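Local coordinates for uncharacterized protein DUF1234 (Pectobacterium atrosepticum SCRI1043, PDB 3BDV) that probably acts as a serine hydrolase of the alpha/beta-hydrolase fold, its substrate being unknown, and binds calcium ions, at residues M20-G25 with I77-S82. Sequence-based numbering, arbitrary orientation.
Sequences MVLVPG and ILIGHS
Val21 and Val23, bridged in parallel to Leu78 and Gly80, exchange four backbone hydrogen bonds with the residues flanking those partners, Ile77, Ile79 and His81. Val21 N gives to Ile77 O at 2.9 Å and Val21 O takes Ile79 N; one step on, Val23 N reaches Ile79 O at 2.8 Å, and Val23 O receives His81 N at 3.1 Å, the most bent of the four (153°). On one face the selenomethionine Met20, bent at chi2 (-53°), lays SE alongside Ile77, 3.9 Å from its CB, while Met20 CB touches Ile79 CD1. Helix 174-185 covers this patch. On the other face Leu78 lies alongside Val21, its CD2 3.8 Å from Val21 CB, beneath helix 58-70. Where the strands end, a water accepts the N-H of Gly25 at 2.8 Å and lies in plane at the edge of the His81 ring, 2.9 Å from ND1. His81 NE2 bonds to His163 O; water and carbonyl thus hold the imidazole at both nitrogens, and Ser82 CB lies over one ring face. Ser82, with phi +58°, directly precedes helix 83-93. This strained turn fits the nucleophile elbow of alpha/beta hydrolases, which would make Ser82 the probable nucleophile, presented at the end of a buried parallel strand pair.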
loop_
_atom_site.group_PDB
_atom_site.type_symbol
_atom_site.label_atom_id
_atom_site.label_comp_id
_atom_site.label_asym_id
_atom_site.label_seq_id
_atom_site.Cartn_x
_atom_site.Cartn_y
_atom_site.Cartn_z
HETATM N N MSE A 20 10.318 -3.027 1.355
HETATM C CA MSE A 20 9.095 -2.309 1.042
HETATM C C MSE A 20 8.983 -2.163 -0.458
HETATM O O MSE A 20 9.930 -1.729 -1.100
HETATM C CB MSE A 20 9.128 -0.905 1.613
HETATM C CG MSE A 20 9.416 -0.817 3.073
HETATM SE SE MSE A 20 8.332 -1.861 4.234
HETATM C CE MSE A 20 8.751 -0.988 5.909
ATOM N N VAL A 21 7.806 -2.469 -0.994
ATOM C CA VAL A 21 7.497 -2.236 -2.406
ATOM C C VAL A 21 6.336 -1.230 -2.544
ATOM O O VAL A 21 5.214 -1.543 -2.172
ATOM C CB VAL A 21 7.207 -3.550 -3.144
ATOM C CG1 VAL A 21 6.948 -3.250 -4.599
ATOM C CG2 VAL A 21 8.394 -4.526 -3.004
ATOM N N LEU A 22 6.630 -0.051 -3.104
ATOM C CA LEU A 22 5.627 0.968 -3.369
ATOM C C LEU A 22 4.839 0.673 -4.642
ATOM O O LEU A 22 5.429 0.488 -5.694
ATOM C CB LEU A 22 6.264 2.357 -3.489
ATOM C CG LEU A 22 7.005 2.793 -2.244
ATOM C CD1 LEU A 22 7.996 3.912 -2.652
ATOM C CD2 LEU A 22 6.008 3.259 -1.142
ATOM N N VAL A 23 3.519 0.556 -4.504
ATOM C CA VAL A 23 2.589 0.341 -5.624
ATOM C C VAL A 23 1.638 1.534 -5.844
ATOM O O VAL A 23 0.607 1.629 -5.202
ATOM C CB VAL A 23 1.744 -0.930 -5.436
ATOM C CG1 VAL A 23 0.995 -1.273 -6.711
ATOM C CG2 VAL A 23 2.654 -2.144 -4.986
ATOM N N PRO A 24 1.985 2.452 -6.760
ATOM C CA PRO A 24 1.093 3.569 -7.089
ATOM C C PRO A 24 -0.156 3.146 -7.827
ATOM O O PRO A 24 -0.197 2.042 -8.403
ATOM C CB PRO A 24 1.970 4.489 -7.962
ATOM C CG PRO A 24 3.387 4.074 -7.615
ATOM C CD PRO A 24 3.285 2.583 -7.447
ATOM N N GLY A 25 -1.143 4.037 -7.816
ATOM C CA GLY A 25 -2.323 3.871 -8.638
ATOM C C GLY A 25 -2.246 4.582 -9.985
ATOM O O GLY A 25 -1.178 4.843 -10.515
ATOM N N ILE A 77 6.808 -6.147 1.901
ATOM C CA ILE A 77 5.538 -5.505 2.259
ATOM C C ILE A 77 5.093 -4.660 1.090
ATOM O O ILE A 77 5.825 -3.761 0.673
ATOM C CB ILE A 77 5.655 -4.625 3.528
ATOM C CG1 ILE A 77 6.014 -5.499 4.736
ATOM C CG2 ILE A 77 4.345 -3.891 3.762
ATOM C CD1 ILE A 77 6.338 -4.760 6.029
ATOM N N LEU A 78 3.931 -4.983 0.518
ATOM C CA LEU A 78 3.376 -4.166 -0.596
ATOM C C LEU A 78 2.684 -2.951 -0.015
ATOM O O LEU A 78 1.856 -3.084 0.864
ATOM C CB LEU A 78 2.371 -4.976 -1.403
ATOM C CG LEU A 78 2.938 -6.179 -2.177
ATOM C CD1 LEU A 78 1.799 -6.874 -2.907
ATOM C CD2 LEU A 78 4.078 -5.763 -3.116
ATOM N N ILE A 79 3.030 -1.762 -0.482
ATOM C CA ILE A 79 2.432 -0.514 0.087
ATOM C C ILE A 79 1.707 0.126 -1.110
ATOM O O ILE A 79 2.312 0.740 -2.023
ATOM C CB ILE A 79 3.478 0.420 0.690
ATOM C CG1 ILE A 79 4.283 -0.228 1.820
ATOM C CG2 ILE A 79 2.820 1.744 1.147
ATOM C CD1 ILE A 79 5.492 0.571 2.308
ATOM N N GLY A 80 0.392 -0.075 -1.137
ATOM C CA GLY A 80 -0.422 0.329 -2.261
ATOM C C GLY A 80 -1.276 1.578 -2.061
ATOM O O GLY A 80 -1.741 1.820 -0.970
ATOM N N HIS A 81 -1.548 2.301 -3.139
ATOM C CA HIS A 81 -2.491 3.416 -3.096
ATOM C C HIS A 81 -3.590 3.204 -4.127
ATOM O O HIS A 81 -3.295 2.998 -5.301
ATOM C CB HIS A 81 -1.776 4.759 -3.383
ATOM C CG HIS A 81 -2.676 5.963 -3.352
ATOM N ND1 HIS A 81 -2.768 6.864 -4.390
ATOM C CD2 HIS A 81 -3.549 6.389 -2.409
ATOM C CE1 HIS A 81 -3.646 7.801 -4.080
ATOM N NE2 HIS A 81 -4.123 7.549 -2.869
ATOM N N SER A 82 -4.851 3.291 -3.704
ATOM C CA SER A 82 -5.983 3.320 -4.650
ATOM C C SER A 82 -6.031 2.071 -5.571
ATOM O O SER A 82 -6.095 0.940 -5.082
ATOM C CB SER A 82 -5.976 4.644 -5.415
ATOM O OG SER A 82 -7.273 4.893 -5.982
HETATM O O HOH W 1 -0.936 6.613 -6.651
#